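Local coordinates for protein 11S globulin (Wrightia tinctoria, PDB 5WXU) that binds and sequesters the plant hormone auxin and probably serves as a seed storage protein, assembling as a hexamer of the 11S globulin family, at the interface of chains A and B and the interface of chains A and C. Coordinates in Å, arbitrary orientation; residue numbers count along the deposited sequence, not the author numbering. Chains: chain A/B/C, 11S globulin.

Contact 1: the interface of chains A and B. Residues chain A 348, 391, 393; chain B 97, 200, 225, 229.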
ATOM      1  N   TRP A 348      13.483 -14.369  22.482  1.00 17.13           N
ATOM      2  CA  TRP A 348      12.052 -14.671  22.332  1.00 16.93           C
ATOM      3  C   TRP A 348      11.548 -14.160  20.961  1.00 16.14           C
ATOM      4  O   TRP A 348      12.176 -13.298  20.321  1.00 16.84           O
ATOM      5  CB  TRP A 348      11.193 -14.050  23.404  1.00 17.83           C
ATOM      6  CG  TRP A 348      11.157 -12.498  23.395  1.00 16.62           C
ATOM      7  CD1 TRP A 348      10.291 -11.686  22.767  1.00 15.62           C
ATOM      8  CD2 TRP A 348      12.025 -11.654  24.104  1.00 17.36           C
ATOM      9  NE1 TRP A 348      10.547 -10.399  23.000  1.00 17.84           N
ATOM     10  CE2 TRP A 348      11.585 -10.339  23.894  1.00 17.74           C
ATOM     11  CE3 TRP A 348      13.066 -11.879  24.993  1.00 17.49           C
ATOM     12  CZ2 TRP A 348      12.211  -9.265  24.416  1.00 20.66           C
ATOM     13  CZ3 TRP A 348      13.668 -10.795  25.557  1.00 18.87           C
ATOM     14  CH2 TRP A 348      13.269  -9.495  25.264  1.00 20.06           C
ATOM     15  N   ASN A 391       6.611 -14.745  22.599  1.00 17.91           N
ATOM     16  CA  ASN A 391       7.208 -14.109  23.798  1.00 17.57           C
ATOM     17  C   ASN A 391       7.788 -15.023  24.867  1.00 16.25           C
ATOM     18  O   ASN A 391       8.529 -14.489  25.726  1.00 18.02           O
ATOM     19  CB  ASN A 391       6.191 -13.163  24.502  1.00 19.15           C
ATOM     20  CG  ASN A 391       5.912 -11.914  23.715  1.00 21.96           C
ATOM     21  OD1 ASN A 391       6.595 -11.548  22.702  1.00 20.65           O
ATOM     22  ND2 ASN A 391       5.011 -11.190  24.221  1.00 19.45           N
ATOM     23  N   VAL A 393      10.677 -17.207  26.377  1.00 16.78           N
ATOM     24  CA  VAL A 393      12.096 -17.163  26.189  1.00 16.43           C
ATOM     25  C   VAL A 393      12.663 -18.544  25.968  1.00 18.00           C
ATOM     26  O   VAL A 393      12.224 -19.500  26.615  1.00 17.10           O
ATOM     27  CB  VAL A 393      12.733 -16.545  27.400  1.00 18.93           C
ATOM     28  CG1 VAL A 393      14.254 -16.746  27.386  1.00 18.71           C
ATOM     29  CG2 VAL A 393      12.389 -15.035  27.399  1.00 20.09           C
TER
ATOM     30  N   TYR B  97       8.506  -6.510  28.666  1.00 16.94           N
ATOM     31  CA  TYR B  97       7.789  -6.579  27.381  1.00 16.22           C
ATOM     32  C   TYR B  97       6.478  -7.278  27.600  1.00 14.79           C
ATOM     33  O   TYR B  97       6.307  -8.066  28.537  1.00 16.71           O
ATOM     34  CB  TYR B  97       8.572  -7.165  26.244  1.00 15.72           C
ATOM     35  CG  TYR B  97       9.021  -8.626  26.382  1.00 15.44           C
ATOM     36  CD1 TYR B  97      10.104  -8.963  27.199  1.00 15.96           C
ATOM     37  CD2 TYR B  97       8.354  -9.630  25.802  1.00 16.74           C
ATOM     38  CE1 TYR B  97      10.486 -10.279  27.352  1.00 17.21           C
ATOM     39  CE2 TYR B  97       8.758 -10.912  25.919  1.00 15.49           C
ATOM     40  CZ  TYR B  97       9.824 -11.232  26.715  1.00 16.54           C
ATOM     41  OH  TYR B  97      10.201 -12.572  26.853  1.00 18.49           O
ATOM     42  N   TYR B 200       6.443  -9.534  31.091  1.00 18.38           N
ATOM     43  CA  TYR B 200       7.676 -10.277  31.149  1.00 18.92           C
ATOM     44  C   TYR B 200       8.753  -9.286  31.494  1.00 18.89           C
ATOM     45  O   TYR B 200       9.119  -8.476  30.695  1.00 19.15           O
ATOM     46  CB  TYR B 200       7.949 -11.040  29.840  1.00 21.31           C
ATOM     47  CG  TYR B 200       7.085 -12.324  29.685  1.00 24.58           C
ATOM     48  CD1 TYR B 200       6.074 -12.676  30.623  1.00 30.10           C
ATOM     49  CD2 TYR B 200       7.293 -13.196  28.675  1.00 28.40           C
ATOM     50  CE1 TYR B 200       5.290 -13.806  30.457  1.00 31.49           C
ATOM     51  CE2 TYR B 200       6.487 -14.316  28.475  1.00 31.12           C
ATOM     52  CZ  TYR B 200       5.508 -14.655  29.365  1.00 32.38           C
ATOM     53  OH  TYR B 200       4.759 -15.845  29.204  1.00 29.71           O
ATOM     54  N   VAL B 225      11.689 -13.030  33.697  1.00 18.20           N
ATOM     55  CA  VAL B 225      11.965 -14.088  32.684  1.00 19.61           C
ATOM     56  C   VAL B 225      13.217 -14.906  32.857  1.00 21.13           C
ATOM     57  O   VAL B 225      13.329 -15.988  32.227  1.00 22.19           O
ATOM     58  CB  VAL B 225      11.984 -13.531  31.196  1.00 20.36           C
ATOM     59  CG1 VAL B 225      10.687 -12.912  30.876  1.00 24.23           C
ATOM     60  CG2 VAL B 225      13.127 -12.656  30.849  1.00 24.04           C
ATOM     61  N   LEU B 229      14.843 -20.299  34.100  1.00 23.94           N
ATOM     62  CA  LEU B 229      15.952 -20.789  33.310  1.00 22.52           C
ATOM     63  C   LEU B 229      17.037 -21.360  34.254  1.00 26.11           C
ATOM     64  O   LEU B 229      17.199 -20.931  35.453  1.00 27.67           O
ATOM     65  CB  LEU B 229      16.531 -19.652  32.489  1.00 24.01           C
ATOM     66  CG  LEU B 229      15.534 -18.967  31.514  1.00 27.15           C
ATOM     67  CD1 LEU B 229      16.146 -17.822  30.741  1.00 29.52           C
ATOM     68  CD2 LEU B 229      14.982 -20.004  30.539  1.00 29.25           C
TER
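B:Tyr97 lies flat on A:Trp348, a parallel stack joining two copies of the globulin. The phenol ring is only 3° from the indole plane and is centred 3.8 Å from both its six-membered and five-membered rings. It therefore spans the indole's fused bond, with CZ of B:Tyr97 3.4 Å from CD2 of A:Trp348. The two side chains run in opposite directions, so that the phenol oxygen OH ends near the root of the indole. The phenol reaches the indole with CG of B:Tyr97 lodged between its backbone N and carbonyl carbon (chi1 63°). CB of B:Tyr200, from the same chain, backs the other face of the phenol near its rim. With a leucine in place of A:Trp348, one face of B:Tyr97 would probably lose its flat cover and the phenol would be freer to tilt away from its hydrogen-bond partner.

A hydrogen bond supplies polar hold: the phenol OH of B:Tyr97 donates to the backbone carbonyl O of A:Asn391 at 2.8 Å. The donor lies in the carbonyl plane with a C=O...donor angle of 158°, and the acceptor in turn sits at the edge of the phenol ring, in its plane. The same carbonyl oxygen meets the edge of B:Tyr200, 3.4 Å from CE2. The amide plane of A:Asn391 is almost perpendicular to the phenol, and the CB of that residue lies 3.7 Å from CE2 of B:Tyr97.

Apolar packing continues at A:Val393, whose two methyls diverge. CG2 points toward the phenol oxygen and B:Val225, whereas CG1 meets CD1 of B:Leu229 at 4.0 Å.

In the fold, A:Trp348 on strand 343-349 and A:Val393 at the start of strand 393-399 belong to the C-terminal cupin sequence region, and B:Tyr97 on strand 91-98 to the N-terminal one.

Contact 2: the interface of chains A and C. Residues chain A 306, 317, 319, 321-322; chain C 288-289, 292.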
ATOM      1  N   ASP A 306      22.270 -16.381   6.166  1.00 16.73           N
ATOM      2  CA  ASP A 306      22.142 -14.932   6.427  1.00 17.00           C
ATOM      3  C   ASP A 306      22.965 -14.533   7.678  1.00 16.45           C
ATOM      4  O   ASP A 306      23.395 -13.396   7.774  1.00 17.00           O
ATOM      5  CB  ASP A 306      20.701 -14.611   6.612  1.00 19.32           C
ATOM      6  CG  ASP A 306      19.893 -14.839   5.319  1.00 20.76           C
ATOM      7  OD1 ASP A 306      20.322 -14.332   4.223  1.00 20.70           O
ATOM      8  OD2 ASP A 306      18.864 -15.550   5.413  1.00 21.28           O
ATOM      9  N   THR A 317      17.212 -17.457   6.832  1.00 21.17           N
ATOM     10  CA  THR A 317      15.857 -16.993   7.132  1.00 21.81           C
ATOM     11  C   THR A 317      15.109 -16.840   5.826  1.00 21.23           C
ATOM     12  O   THR A 317      15.703 -16.594   4.798  1.00 26.45           O
ATOM     13  CB  THR A 317      15.831 -15.653   7.909  1.00 27.68           C
ATOM     14  OG1 THR A 317      16.454 -14.676   7.132  1.00 35.08           O
ATOM     15  CG2 THR A 317      16.591 -15.772   9.191  1.00 29.73           C
ATOM     16  N   ASN A 319      11.599 -15.011   4.520  1.00 17.00           N
ATOM     17  CA  ASN A 319      10.472 -14.121   4.782  1.00 16.20           C
ATOM     18  C   ASN A 319      10.148 -13.363   3.509  1.00 15.51           C
ATOM     19  O   ASN A 319      10.709 -13.652   2.428  1.00 14.25           O
ATOM     20  CB  ASN A 319      10.790 -13.148   5.920  1.00 18.39           C
ATOM     21  CG  ASN A 319      12.074 -12.418   5.686  1.00 20.82           C
ATOM     22  OD1 ASN A 319      12.296 -11.845   4.604  1.00 20.53           O
ATOM     23  ND2 ASN A 319      12.951 -12.479   6.658  1.00 22.80           N
ATOM     24  N   TYR A 321      10.889 -10.555   2.339  1.00 15.74           N
ATOM     25  CA  TYR A 321      11.993  -9.862   1.585  1.00 16.16           C
ATOM     26  C   TYR A 321      12.723 -10.797   0.675  1.00 17.60           C
ATOM     27  O   TYR A 321      13.618 -10.379  -0.114  1.00 19.78           O
ATOM     28  CB  TYR A 321      12.941  -9.173   2.585  1.00 17.68           C
ATOM     29  CG  TYR A 321      12.392  -8.013   3.360  1.00 20.05           C
ATOM     30  CD1 TYR A 321      12.167  -6.793   2.741  1.00 25.53           C
ATOM     31  CD2 TYR A 321      12.089  -8.112   4.705  1.00 19.55           C
ATOM     32  CE1 TYR A 321      11.657  -5.703   3.451  1.00 28.24           C
ATOM     33  CE2 TYR A 321      11.596  -7.034   5.403  1.00 20.76           C
ATOM     34  CZ  TYR A 321      11.385  -5.853   4.772  1.00 25.19           C
ATOM     35  OH  TYR A 321      10.845  -4.821   5.474  1.00 28.73           O
ATOM     36  N   ASN A 322      12.480 -12.120   0.852  0.50 15.90           N
ATOM     37  CA  ASN A 322      13.090 -13.245   0.095  0.50 17.27           C
ATOM     38  C   ASN A 322      12.086 -13.905  -0.910  0.50 18.36           C
ATOM     39  O   ASN A 322      12.459 -14.170  -2.096  0.50 17.04           O
ATOM     40  CB  ASN A 322      13.670 -14.326   1.075  0.50 17.06           C
ATOM     41  CG  ASN A 322      14.504 -13.760   2.249  0.50 18.10           C
ATOM     42  OD1 ASN A 322      14.385 -14.157   3.463  0.50 15.50           O
ATOM     43  ND2 ASN A 322      15.357 -12.791   1.909  0.50 18.62           N
TER
ATOM     44  N   GLU C 288      17.413  -9.968  10.567  1.00 21.47           N
ATOM     45  CA  GLU C 288      16.766 -11.132  10.022  1.00 22.78           C
ATOM     46  C   GLU C 288      15.771 -10.869   8.905  1.00 23.34           C
ATOM     47  O   GLU C 288      15.368 -11.780   8.241  1.00 24.46           O
ATOM     48  CB  GLU C 288      15.926 -11.828  11.069  1.00 25.49           C
ATOM     49  CG  GLU C 288      16.594 -12.302  12.314  1.00 26.54           C
ATOM     50  CD  GLU C 288      15.509 -12.786  13.301  1.00 25.59           C
ATOM     51  OE1 GLU C 288      14.827 -11.927  13.972  1.00 21.43           O
ATOM     52  OE2 GLU C 288      15.343 -14.048  13.343  1.00 29.60           O
ATOM     53  N   THR C 289      15.420  -9.619   8.672  1.00 22.19           N
ATOM     54  CA  THR C 289      14.410  -9.287   7.686  1.00 23.30           C
ATOM     55  C   THR C 289      14.988  -8.377   6.626  1.00 22.77           C
ATOM     56  O   THR C 289      15.556  -8.877   5.629  1.00 23.83           O
ATOM     57  CB  THR C 289      13.189  -8.720   8.398  1.00 24.98           C
ATOM     58  OG1 THR C 289      13.575  -7.572   9.147  1.00 24.14           O
ATOM     59  CG2 THR C 289      12.591  -9.803   9.314  1.00 25.39           C
ATOM     60  N   THR C 292      18.457  -8.851   5.160  1.00 25.64           N
ATOM     61  CA  THR C 292      18.540 -10.155   4.383  1.00 27.99           C
ATOM     62  C   THR C 292      17.974 -10.256   3.016  1.00 26.40           C
ATOM     63  O   THR C 292      17.843 -11.403   2.502  1.00 25.14           O
ATOM     64  CB  THR C 292      17.771 -11.330   5.124  1.00 28.95           C
ATOM     65  OG1 THR C 292      16.283 -11.228   5.058  1.00 27.74           O
ATOM     66  CG2 THR C 292      18.368 -11.388   6.472  1.00 24.62           C
TER
HETATM   67  O   HOH W   1      18.384 -14.020   2.277  1.00 30.95           O
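A:Asn322 and C:Thr292 meet in a polar patch where side chains of chain A reach backbone carbonyls of chain C. The amide ND2 of A:Asn322 donates to the carbonyl O of C:Thr292 at 2.9 Å; the acceptor lies close to the amide plane, but the donor stands 48° above the carbonyl plane, off the lone pairs, and the bond is bent at its hydrogen (132°). The carbonyl O of C:Glu288 receives the hydroxyl OG1 of A:Thr317 at 3.3 Å, tilted modestly from its plane, and a weak bond from ND2 of A:Asn319. Beside them, the CD2-CE2 side of the A:Tyr321 ring packs against C:Thr289, with CE2 3.8 Å from CB. The side chains of C:Thr292 and A:Asp306 cross at about a right angle, methyl CG2 meeting the carboxylate carbon CG. A water extends the contact, lying 2.7 Å from O of C:Thr292 and 2.8 Å from OD1 of A:Asp306.

A second shell sets these groups. OD2 of A:Asp306 accepts the backbone N of A:Thr317 nearly along its C-O axis at 2.9 Å and OG1 of the same residue from above the carboxylate plane. With OG1 of A:Thr317 between its backbone N and carbonyl carbon (chi1 60°), the hydroxyl lies within bonding distance of both OD2 of A:Asp306 and O of C:Glu288, and its one hydrogen must be shared or alternate between them. The two asparagines are fixed by their oxygens: OD1 of A:Asn322 takes the N of A:Asn319, and OD1 of A:Asn319 takes the N of A:Tyr321, turning each ND2 toward the partner. In chain C, OG1 of C:Thr292 donates to O of C:Thr289, closing the turn of 3-10 helix 290-292 onto C:Thr289, just after helix 286-288.

The two-fold repeats this patch with the chains exchanged, giving the A-C pair a matched polar seam that likely helps hold the hexamer together.

About 23 Å separates the centres of contact 1 and contact 2, measured between their C-alpha atoms. They have no residue in common, but both draw on the C-terminal cupin region of chain A, through strands 343-349 and 393-399 in contact 1 and strand 313-318 in contact 2. The interfaces differ in kind: contact 1 belongs to one that is not an exact two-fold, and contact 2 to a two-fold symmetric one. A single subunit thus meets two different neighbours; the patch of contact 1 is mainly aromatic and apolar, that of contact 2 mainly polar, a division of labour consistent with building the hexamer.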